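Tail spike protein gp49 (Pseudomonas phage LKA1, PDB 4RU4) probably cleaves the O-specific polysaccharide of Pseudomonas as a trimeric tailspike lyase, degrading the host envelope during phage entry. Local coordinates at residues D280-R291 / N310-D321; G325-G333 / I345-I356. One frame throughout, in Å; residues are numbered along the deposited sequence.

Contact 1. Residues D280-R291 / N310-D321. With EDO (1,2-ethanediol), chain T.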
loop_
_atom_site.group_PDB
_atom_site.type_symbol
_atom_site.label_atom_id
_atom_site.label_comp_id
_atom_site.label_asym_id
_atom_site.label_seq_id
_atom_site.Cartn_x
_atom_site.Cartn_y
_atom_site.Cartn_z
ATOM N N ASP B 280 9.694 -4.615 -16.276
ATOM C CA ASP B 280 8.907 -3.400 -16.038
ATOM C C ASP B 280 7.413 -3.613 -16.333
ATOM O O ASP B 280 7.014 -4.659 -16.842
ATOM C CB ASP B 280 9.442 -2.167 -16.808
ATOM C CG ASP B 280 10.379 -1.299 -15.972
ATOM O OD1 ASP B 280 11.272 -1.860 -15.308
ATOM O OD2 ASP B 280 10.228 -0.044 -15.988
ATOM N N GLY B 281 6.597 -2.623 -16.007
ATOM C CA GLY B 281 5.176 -2.713 -16.306
ATOM C C GLY B 281 4.415 -3.569 -15.314
ATOM O O GLY B 281 4.818 -3.723 -14.152
ATOM N N GLY B 282 3.274 -4.099 -15.767
ATOM C CA GLY B 282 2.434 -4.915 -14.914
ATOM C C GLY B 282 0.949 -4.695 -15.168
ATOM O O GLY B 282 0.572 -4.210 -16.225
ATOM N N ALA B 283 0.126 -5.067 -14.193
ATOM C CA ALA B 283 -1.338 -5.031 -14.331
ATOM C C ALA B 283 -1.922 -4.175 -13.224
ATOM O O ALA B 283 -1.492 -4.251 -12.081
ATOM C CB ALA B 283 -1.915 -6.446 -14.236
ATOM N N ASP B 284 -2.942 -3.383 -13.550
ATOM C CA ASP B 284 -3.448 -2.420 -12.603
ATOM C C ASP B 284 -4.951 -2.298 -12.781
ATOM O O ASP B 284 -5.451 -2.093 -13.914
ATOM C CB ASP B 284 -2.796 -1.044 -12.807
ATOM C CG ASP B 284 -2.982 -0.126 -11.610
ATOM O OD1 ASP B 284 -4.095 -0.040 -11.077
ATOM O OD2 ASP B 284 -1.996 0.511 -11.172
ATOM N N ASN B 285 -5.642 -2.423 -11.655
ATOM C CA ASN B 285 -7.088 -2.237 -11.619
ATOM C C ASN B 285 -7.816 -3.198 -12.552
ATOM O O ASN B 285 -8.747 -2.797 -13.251
ATOM C CB ASN B 285 -7.452 -0.807 -11.989
ATOM C CG ASN B 285 -8.826 -0.432 -11.491
ATOM O OD1 ASN B 285 -9.293 -0.973 -10.482
ATOM N ND2 ASN B 285 -9.496 0.467 -12.196
ATOM N N CYS B 286 -7.387 -4.461 -12.570
ATOM C CA CYS B 286 -8.031 -5.474 -13.402
ATOM C C CYS B 286 -8.825 -6.481 -12.580
ATOM O O CYS B 286 -8.411 -6.836 -11.459
ATOM C CB CYS B 286 -6.987 -6.242 -14.215
ATOM S SG CYS B 286 -6.161 -5.238 -15.485
ATOM N N LYS B 287 -9.937 -6.958 -13.150
ATOM C CA LYS B 287 -10.701 -8.072 -12.563
ATOM C C LYS B 287 -10.432 -9.286 -13.426
ATOM O O LYS B 287 -10.640 -9.242 -14.650
ATOM C CB LYS B 287 -12.213 -7.748 -12.512
ATOM C CG LYS B 287 -13.090 -8.880 -11.920
ATOM C CD LYS B 287 -14.511 -8.372 -11.540
ATOM C CE LYS B 287 -15.423 -9.555 -11.110
ATOM N NZ LYS B 287 -15.854 -10.329 -12.317
ATOM N N VAL B 288 -9.900 -10.355 -12.822
ATOM C CA VAL B 288 -9.392 -11.461 -13.607
ATOM C C VAL B 288 -9.846 -12.818 -13.044
ATOM O O VAL B 288 -9.832 -13.044 -11.812
ATOM C CB VAL B 288 -7.838 -11.415 -13.687
ATOM C CG1 VAL B 288 -7.320 -12.471 -14.658
ATOM C CG2 VAL B 288 -7.333 -10.008 -14.084
ATOM N N TYR B 289 -10.279 -13.699 -13.940
ATOM C CA TYR B 289 -10.519 -15.109 -13.617
ATOM C C TYR B 289 -9.762 -15.979 -14.608
ATOM O O TYR B 289 -9.753 -15.681 -15.793
ATOM C CB TYR B 289 -12.014 -15.498 -13.708
ATOM C CG TYR B 289 -12.182 -16.991 -13.596
ATOM C CD1 TYR B 289 -12.164 -17.631 -12.349
ATOM C CD2 TYR B 289 -12.271 -17.789 -14.744
ATOM C CE1 TYR B 289 -12.285 -19.002 -12.251
ATOM C CE2 TYR B 289 -12.371 -19.163 -14.655
ATOM C CZ TYR B 289 -12.364 -19.766 -13.409
ATOM O OH TYR B 289 -12.479 -21.142 -13.347
ATOM N N ALA B 290 -9.149 -17.056 -14.130
ATOM C CA ALA B 290 -8.693 -18.130 -15.022
ATOM C C ALA B 290 -8.754 -19.437 -14.246
ATOM O O ALA B 290 -8.625 -19.423 -13.035
ATOM C CB ALA B 290 -7.287 -17.872 -15.542
ATOM N N ARG B 291 -8.976 -20.554 -14.935
ATOM C CA ARG B 291 -9.091 -21.844 -14.269
ATOM C C ARG B 291 -7.879 -22.076 -13.372
ATOM O O ARG B 291 -8.048 -22.410 -12.220
ATOM C CB ARG B 291 -9.248 -23.002 -15.274
ATOM C CG ARG B 291 -9.549 -24.337 -14.589
ATOM C CD ARG B 291 -9.621 -25.526 -15.564
ATOM N NE ARG B 291 -8.299 -25.842 -16.118
ATOM C CZ ARG B 291 -7.408 -26.666 -15.561
ATOM N NH1 ARG B 291 -7.674 -27.296 -14.408
ATOM N NH2 ARG B 291 -6.238 -26.856 -16.164
ATOM N N ASN B 310 10.755 -6.634 -12.083
ATOM C CA ASN B 310 10.055 -5.356 -11.839
ATOM C C ASN B 310 8.697 -5.343 -12.504
ATOM O O ASN B 310 8.261 -4.327 -13.039
ATOM C CB ASN B 310 10.878 -4.111 -12.247
ATOM C CG ASN B 310 10.274 -2.796 -11.701
ATOM O OD1 ASN B 310 9.754 -2.754 -10.582
ATOM N ND2 ASN B 310 10.282 -1.744 -12.524
ATOM N N VAL B 311 8.010 -6.481 -12.452
ATOM C CA VAL B 311 6.626 -6.534 -12.923
ATOM C C VAL B 311 5.730 -6.503 -11.690
ATOM O O VAL B 311 5.912 -7.279 -10.743
ATOM C CB VAL B 311 6.344 -7.753 -13.851
ATOM C CG1 VAL B 311 4.899 -7.712 -14.360
ATOM C CG2 VAL B 311 7.349 -7.786 -15.039
ATOM N N ARG B 312 4.802 -5.547 -11.682
ATOM C CA ARG B 312 4.042 -5.233 -10.486
ATOM C C ARG B 312 2.543 -5.403 -10.744
ATOM O O ARG B 312 2.002 -4.770 -11.641
ATOM C CB ARG B 312 4.362 -3.794 -10.054
ATOM C CG ARG B 312 5.852 -3.518 -10.009
ATOM C CD ARG B 312 6.494 -4.254 -8.806
ATOM N NE ARG B 312 7.930 -3.982 -8.751
ATOM C CZ ARG B 312 8.738 -4.442 -7.791
ATOM N NH1 ARG B 312 8.255 -5.203 -6.813
ATOM N NH2 ARG B 312 10.029 -4.131 -7.807
ATOM N N MET B 313 1.873 -6.259 -9.959
ATOM C CA MET B 313 0.433 -6.419 -10.082
ATOM C C MET B 313 -0.214 -5.631 -8.944
ATOM O O MET B 313 0.057 -5.896 -7.771
ATOM C CB MET B 313 0.035 -7.893 -9.969
ATOM C CG MET B 313 0.973 -8.876 -10.664
ATOM S SD MET B 313 1.327 -8.471 -12.395
ATOM C CE MET B 313 2.422 -9.835 -12.759
ATOM N N ARG B 314 -1.093 -4.685 -9.275
ATOM C CA ARG B 314 -1.617 -3.776 -8.262
ATOM C C ARG B 314 -3.104 -3.584 -8.414
ATOM O O ARG B 314 -3.598 -3.478 -9.542
ATOM C CB ARG B 314 -0.943 -2.414 -8.395
ATOM C CG ARG B 314 0.573 -2.467 -8.129
ATOM C CD ARG B 314 1.198 -1.086 -8.076
ATOM N NE ARG B 314 2.569 -1.157 -7.577
ATOM C CZ ARG B 314 3.638 -0.774 -8.260
ATOM N NH1 ARG B 314 3.512 -0.283 -9.480
ATOM N NH2 ARG B 314 4.839 -0.878 -7.707
ATOM N N ASN B 315 -3.804 -3.513 -7.286
ATOM C CA ASN B 315 -5.211 -3.071 -7.292
ATOM C C ASN B 315 -6.136 -3.979 -8.131
ATOM O O ASN B 315 -7.088 -3.495 -8.752
ATOM C CB ASN B 315 -5.319 -1.607 -7.758
ATOM C CG ASN B 315 -4.317 -0.665 -7.040
ATOM O OD1 ASN B 315 -4.041 -0.824 -5.863
ATOM N ND2 ASN B 315 -3.777 0.310 -7.770
ATOM N N CYS B 316 -5.859 -5.283 -8.135
ATOM C CA CYS B 316 -6.670 -6.261 -8.877
ATOM C C CYS B 316 -7.471 -7.176 -7.965
ATOM O O CYS B 316 -7.117 -7.370 -6.799
ATOM C CB CYS B 316 -5.778 -7.153 -9.750
ATOM S SG CYS B 316 -4.847 -6.273 -11.047
ATOM N N THR B 317 -8.543 -7.745 -8.501
ATOM C CA THR B 317 -9.242 -8.867 -7.859
ATOM C C THR B 317 -9.056 -10.083 -8.764
ATOM O O THR B 317 -9.336 -10.019 -9.982
ATOM C CB THR B 317 -10.765 -8.590 -7.655
ATOM O OG1 THR B 317 -10.921 -7.591 -6.646
ATOM C CG2 THR B 317 -11.500 -9.854 -7.167
ATOM N N LEU B 318 -8.559 -11.168 -8.185
ATOM C CA LEU B 318 -8.203 -12.360 -8.934
ATOM C C LEU B 318 -8.977 -13.558 -8.370
ATOM O O LEU B 318 -9.101 -13.700 -7.138
ATOM C CB LEU B 318 -6.683 -12.637 -8.831
ATOM C CG LEU B 318 -5.738 -11.440 -9.085
ATOM C CD1 LEU B 318 -4.270 -11.940 -9.010
ATOM C CD2 LEU B 318 -5.997 -10.831 -10.433
ATOM N N ARG B 319 -9.478 -14.396 -9.264
ATOM C CA ARG B 319 -10.150 -15.661 -8.919
ATOM C C ARG B 319 -9.676 -16.780 -9.835
ATOM O O ARG B 319 -9.316 -16.537 -10.998
ATOM C CB ARG B 319 -11.670 -15.528 -9.055
ATOM C CG ARG B 319 -12.322 -14.542 -8.072
ATOM C CD ARG B 319 -13.844 -14.380 -8.399
ATOM N NE ARG B 319 -14.550 -13.620 -7.357
ATOM C CZ ARG B 319 -14.688 -12.296 -7.345
ATOM N NH1 ARG B 319 -14.156 -11.541 -8.310
ATOM N NH2 ARG B 319 -15.349 -11.708 -6.346
ATOM N N ASN B 320 -9.643 -18.004 -9.304
ATOM C CA ASN B 320 -9.353 -19.171 -10.116
ATOM C C ASN B 320 -10.354 -20.289 -9.807
ATOM O O ASN B 320 -11.278 -20.094 -9.013
ATOM C CB ASN B 320 -7.871 -19.627 -9.999
ATOM C CG ASN B 320 -7.586 -20.470 -8.735
ATOM O OD1 ASN B 320 -8.360 -20.466 -7.766
ATOM N ND2 ASN B 320 -6.466 -21.200 -8.753
ATOM N N ASP B 321 -10.186 -21.435 -10.458
ATOM C CA ASP B 321 -10.994 -22.611 -10.179
ATOM C C ASP B 321 -10.359 -23.298 -8.974
ATOM O O ASP B 321 -9.270 -23.873 -9.071
ATOM C CB ASP B 321 -10.941 -23.547 -11.399
ATOM C CG ASP B 321 -11.737 -24.840 -11.206
ATOM O OD1 ASP B 321 -12.212 -25.115 -10.090
ATOM O OD2 ASP B 321 -11.882 -25.599 -12.192
HETATM C C1 EDO T . -13.399 -11.012 -15.031
HETATM O O1 EDO T . -14.610 -10.249 -14.896
HETATM C C2 EDO T . -13.664 -12.440 -14.585
HETATM O O2 EDO T . -14.039 -12.523 -13.202
HETATM O O HOH W 1 6.793 -1.980 -12.990
HETATM O O HOH W 2 0.694 -0.185 -11.298
HETATM O O HOH W 3 -12.549 -12.307 -10.711
HETATM O O HOH W 4 -9.994 -27.465 -12.695
#
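Arg314 N bonds to Ala283 O at 2.9 Å, one of the shorter rungs in a parallel ladder: strand 281-284 runs beside 312-314 and 287-290 beside 317-320, as on adjacent coils of a parallel beta-helix. At the bend between the strands Cys286 N donates instead to a thiol, Cys316 SG, at 3.5 Å.

On the apolar face side chains pack in register. Leu318 CD2 lies 3.8 Å from Val288 CB, and Met313 SD sits beside Ala283 CB.

At the turn before the strands, Asn310 ND2 reaches Asp280 OD1 at 3.0 Å, nearly straight (170°) but from above the carboxylate plane; Arg319 of the third subunit also holds OD1. Asn310 OD1 takes NE and NH2 of Arg312, and Thr344 of the third subunit.

On the polar face, Tyr289, its CG anti to the backbone N (chi1 171°), brings CD1 3.3 Å from Arg319 O. Lys287 NZ and Arg319 NH2 are salt-bridged to Glu172 and Asp280 of the second subunit. Lys287 NZ also bonds both oxygens of an ethanediol, probably from the crystallisation liquor (O1 2.9 Å); a water links its O2 to Val288 O and Arg319 NH1. The chemistry thus divides between an apolar coil interior and a charged subunit interface.

Contact 2. Residues G325-G333 / I345-I356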
loop_
_atom_site.group_PDB
_atom_site.type_symbol
_atom_site.label_atom_id
_atom_site.label_comp_id
_atom_site.label_asym_id
_atom_site.label_seq_id
_atom_site.Cartn_x
_atom_site.Cartn_y
_atom_site.Cartn_z
ATOM N N GLY B 325 -6.680 -27.070 -7.736
ATOM C CA GLY B 325 -5.696 -27.423 -6.738
ATOM C C GLY B 325 -4.450 -26.543 -6.758
ATOM O O GLY B 325 -3.510 -26.810 -6.019
ATOM N N THR B 326 -4.437 -25.487 -7.573
ATOM C CA THR B 326 -3.243 -24.636 -7.645
ATOM C C THR B 326 -3.497 -23.206 -7.139
ATOM O O THR B 326 -4.635 -22.809 -6.900
ATOM C CB THR B 326 -2.631 -24.638 -9.074
ATOM O OG1 THR B 326 -1.339 -24.028 -9.059
ATOM C CG2 THR B 326 -3.536 -23.914 -10.087
ATOM N N HIS B 327 -2.423 -22.435 -6.989
ATOM C CA HIS B 327 -2.534 -21.071 -6.532
ATOM C C HIS B 327 -3.093 -20.190 -7.633
ATOM O O HIS B 327 -2.797 -20.386 -8.832
ATOM C CB HIS B 327 -1.144 -20.561 -6.122
ATOM C CG HIS B 327 -0.107 -20.741 -7.188
ATOM N ND1 HIS B 327 0.659 -21.882 -7.300
ATOM C CD2 HIS B 327 0.278 -19.930 -8.201
ATOM C CE1 HIS B 327 1.479 -21.763 -8.331
ATOM N NE2 HIS B 327 1.276 -20.579 -8.888
ATOM N N CYS B 328 -3.884 -19.210 -7.216
ATOM C CA CYS B 328 -4.516 -18.266 -8.136
ATOM C C CYS B 328 -3.535 -17.181 -8.621
ATOM O O CYS B 328 -3.501 -16.855 -9.810
ATOM C CB CYS B 328 -5.706 -17.607 -7.446
ATOM S SG CYS B 328 -6.491 -16.279 -8.435
ATOM N N ALA B 329 -2.762 -16.611 -7.699
ATOM C CA ALA B 329 -1.780 -15.575 -8.062
ATOM C C ALA B 329 -0.433 -16.228 -8.280
ATOM O O ALA B 329 0.096 -16.836 -7.361
ATOM C CB ALA B 329 -1.677 -14.529 -6.979
ATOM N N ASP B 330 0.116 -16.117 -9.493
ATOM C CA ASP B 330 1.318 -16.896 -9.825
ATOM C C ASP B 330 2.553 -16.032 -10.140
ATOM O O ASP B 330 2.440 -14.937 -10.685
ATOM C CB ASP B 330 1.022 -17.860 -11.002
ATOM C CG ASP B 330 2.269 -18.542 -11.513
ATOM O OD1 ASP B 330 2.627 -19.621 -10.960
ATOM O OD2 ASP B 330 2.928 -17.986 -12.435
ATOM N N PHE B 331 3.723 -16.515 -9.725
ATOM C CA PHE B 331 4.999 -16.192 -10.348
ATOM C C PHE B 331 5.677 -17.541 -10.583
ATOM O O PHE B 331 5.640 -18.402 -9.698
ATOM C CB PHE B 331 5.914 -15.419 -9.391
ATOM C CG PHE B 331 5.442 -14.036 -9.048
ATOM C CD1 PHE B 331 5.421 -13.034 -10.014
ATOM C CD2 PHE B 331 5.093 -13.713 -7.736
ATOM C CE1 PHE B 331 5.004 -11.757 -9.703
ATOM C CE2 PHE B 331 4.678 -12.422 -7.424
ATOM C CZ PHE B 331 4.655 -11.436 -8.413
ATOM N N HIS B 332 6.322 -17.736 -11.732
ATOM C CA HIS B 332 7.209 -18.906 -11.902
ATOM C C HIS B 332 8.633 -18.642 -11.371
ATOM O O HIS B 332 8.993 -17.505 -11.018
ATOM C CB HIS B 332 7.270 -19.340 -13.380
ATOM C CG HIS B 332 6.112 -20.178 -13.804
ATOM N ND1 HIS B 332 4.804 -19.818 -13.544
ATOM C CD2 HIS B 332 6.057 -21.354 -14.474
ATOM C CE1 HIS B 332 3.994 -20.747 -14.026
ATOM N NE2 HIS B 332 4.726 -21.681 -14.607
ATOM N N GLY B 333 9.443 -19.696 -11.282
ATOM C CA GLY B 333 10.773 -19.558 -10.699
ATOM C C GLY B 333 11.784 -18.706 -11.439
ATOM O O GLY B 333 12.930 -18.573 -10.984
ATOM N N ILE B 345 -7.028 -11.699 -3.555
ATOM C CA ILE B 345 -6.664 -12.950 -4.221
ATOM C C ILE B 345 -7.460 -14.111 -3.638
ATOM O O ILE B 345 -7.197 -14.558 -2.517
ATOM C CB ILE B 345 -5.130 -13.234 -4.091
ATOM C CG1 ILE B 345 -4.324 -12.033 -4.624
ATOM C CG2 ILE B 345 -4.730 -14.567 -4.815
ATOM C CD1 ILE B 345 -2.803 -12.113 -4.372
ATOM N N TYR B 346 -8.472 -14.573 -4.377
ATOM C CA TYR B 346 -9.209 -15.751 -3.950
ATOM C C TYR B 346 -8.520 -16.968 -4.517
ATOM O O TYR B 346 -8.394 -17.070 -5.735
ATOM C CB TYR B 346 -10.629 -15.718 -4.517
ATOM C CG TYR B 346 -11.461 -14.584 -3.952
ATOM C CD1 TYR B 346 -12.068 -14.705 -2.721
ATOM C CD2 TYR B 346 -11.642 -13.391 -4.670
ATOM C CE1 TYR B 346 -12.881 -13.665 -2.200
ATOM C CE2 TYR B 346 -12.438 -12.363 -4.181
ATOM C CZ TYR B 346 -13.052 -12.500 -2.937
ATOM O OH TYR B 346 -13.840 -11.476 -2.441
ATOM N N GLY B 347 -8.086 -17.893 -3.656
ATOM C CA GLY B 347 -7.571 -19.165 -4.157
ATOM C C GLY B 347 -6.053 -19.266 -4.074
ATOM O O GLY B 347 -5.449 -20.091 -4.754
ATOM N N GLY B 348 -5.431 -18.433 -3.241
ATOM C CA GLY B 348 -4.036 -18.663 -2.902
ATOM C C GLY B 348 -2.999 -17.971 -3.764
ATOM O O GLY B 348 -3.288 -17.477 -4.867
ATOM N N ALA B 349 -1.767 -17.949 -3.264
ATOM C CA ALA B 349 -0.692 -17.246 -3.944
ATOM C C ALA B 349 0.635 -18.014 -3.783
ATOM O O ALA B 349 0.699 -19.022 -3.067
ATOM C CB ALA B 349 -0.575 -15.817 -3.399
ATOM N N THR B 350 1.695 -17.547 -4.441
ATOM C CA THR B 350 2.925 -18.332 -4.425
ATOM C C THR B 350 4.201 -17.490 -4.344
ATOM O O THR B 350 4.267 -16.377 -4.862
ATOM C CB THR B 350 3.034 -19.259 -5.691
ATOM O OG1 THR B 350 4.162 -20.144 -5.559
ATOM C CG2 THR B 350 3.264 -18.418 -6.924
ATOM N N TRP B 351 5.208 -18.055 -3.685
ATOM C CA TRP B 351 6.559 -17.515 -3.678
ATOM C C TRP B 351 7.398 -18.446 -4.552
ATOM O O TRP B 351 7.507 -19.628 -4.240
ATOM C CB TRP B 351 7.110 -17.630 -2.261
ATOM C CG TRP B 351 6.789 -16.541 -1.285
ATOM C CD1 TRP B 351 6.538 -15.208 -1.538
ATOM C CD2 TRP B 351 6.718 -16.703 0.133
ATOM N NE1 TRP B 351 6.339 -14.533 -0.341
ATOM C CE2 TRP B 351 6.474 -15.426 0.695
ATOM C CE3 TRP B 351 6.888 -17.803 0.984
ATOM C CZ2 TRP B 351 6.370 -15.221 2.061
ATOM C CZ3 TRP B 351 6.794 -17.598 2.353
ATOM C CH2 TRP B 351 6.531 -16.318 2.876
ATOM N N GLN B 352 8.008 -17.916 -5.609
ATOM C CA GLN B 352 8.911 -18.668 -6.464
ATOM C C GLN B 352 9.975 -17.679 -6.964
ATOM O O GLN B 352 9.725 -16.474 -7.025
ATOM C CB GLN B 352 8.147 -19.244 -7.676
ATOM C CG GLN B 352 6.924 -20.051 -7.302
ATOM C CD GLN B 352 6.356 -20.881 -8.438
ATOM O OE1 GLN B 352 7.067 -21.246 -9.371
ATOM N NE2 GLN B 352 5.052 -21.215 -8.341
ATOM N N GLY B 353 11.139 -18.174 -7.367
ATOM C CA GLY B 353 12.141 -17.299 -7.965
ATOM C C GLY B 353 12.995 -16.610 -6.920
ATOM O O GLY B 353 13.633 -17.275 -6.122
ATOM N N LYS B 354 13.000 -15.282 -6.906
ATOM C CA LYS B 354 13.896 -14.525 -6.011
ATOM C C LYS B 354 13.333 -13.152 -5.738
ATOM O O LYS B 354 12.914 -12.481 -6.669
ATOM C CB LYS B 354 15.282 -14.362 -6.661
ATOM C CG LYS B 354 16.250 -13.399 -5.883
ATOM C CD LYS B 354 17.693 -13.442 -6.455
ATOM C CE LYS B 354 18.600 -12.355 -5.867
ATOM N NZ LYS B 354 19.969 -12.417 -6.530
ATOM N N ASP B 355 13.350 -12.720 -4.474
ATOM C CA ASP B 355 12.919 -11.365 -4.104
ATOM C C ASP B 355 11.481 -11.078 -4.548
ATOM O O ASP B 355 11.233 -10.239 -5.428
ATOM C CB ASP B 355 13.898 -10.298 -4.642
ATOM C CG ASP B 355 15.284 -10.416 -4.012
ATOM O OD1 ASP B 355 15.417 -11.110 -2.978
ATOM O OD2 ASP B 355 16.245 -9.831 -4.560
ATOM N N ILE B 356 10.538 -11.777 -3.928
ATOM C CA ILE B 356 9.118 -11.654 -4.258
ATOM C C ILE B 356 8.321 -11.179 -3.032
ATOM O O ILE B 356 8.560 -11.644 -1.923
ATOM C CB ILE B 356 8.577 -13.020 -4.656
ATOM C CG1 ILE B 356 9.349 -13.580 -5.863
ATOM C CG2 ILE B 356 7.047 -12.965 -4.870
ATOM C CD1 ILE B 356 9.400 -12.697 -7.094
HETATM O O HOH W 5 3.836 -22.083 -11.128
#
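The first side chain to make a substantial contact is His327, whose imidazole lies flat against Thr350. Thr350 CB sits 3.7 Å from the ring centroid and only 5° off the ring normal, a CH-pi contact; His293 stacks on the same imidazole. The first torsion of His327 (chi1 53°) sets the ring between backbone N and carbonyl carbon, and from there NE2 donates to Asp330 OD1.

Cys328 N shares two weak bonds, to Gly347 O and Gly348 O, and the next amide, Ala329 N, makes a straight 3.0 Å bond to Gly348 O (172°). Both glycines have positive phi, which carries the chain through the turn before strand 349-352. Ala329 CB fits against Ile345, 3.7 Å from its CD1, and also meets Ala349 CB.

Asp330 takes a histidine on each oxygen: His327 NE2 at 2.7 Å on the anti lone pair of OD1, and His332 ND1 at 2.8 Å on the syn side of OD2. A water joins OD1 to Gln352 NE2, which also donates to Thr350 OG1, itself bonded to Ile373 O.

Phe331 turns to the apolar side: Ile356 CD1 stands over one ring face, while Ile356 CG2 comes 3.5 Å from Phe331 CE2. The amide N of Phe331 is buried without a partner, Thr350 CG2 lying 3.4 Å away. At Gly333 the carbonyl O meets Gly353 CA.

Loop 325-333 thus packs beside the turn and strand 349-352 of the next coil of the pectin lyase-like beta-helix, with Asp330 holding two imidazoles in direction and reaching Gln352 through water.

In the fold
Contact 1 closes before contact 2 opens, and their centres lie 12 Å apart, both inside the pectin lyase-like region of gp49. Strand 317-320 is the step between them: it pairs on one side with 287-290 in contact 1 and on the other with 344-345, which leads into 345-356. Leu318 O probably bonds to Tyr346 N, and Asn320 ND2 to Thr326 O, while Cys328 packs against Arg319 and Asn320. Strand 349-352 lies on another face of the helix, pairing with 372-377. The two contacts are therefore successive stages of one right-handed parallel beta-helix, as in the pectin lyase-like family, and both also touch the third subunit of the trimer.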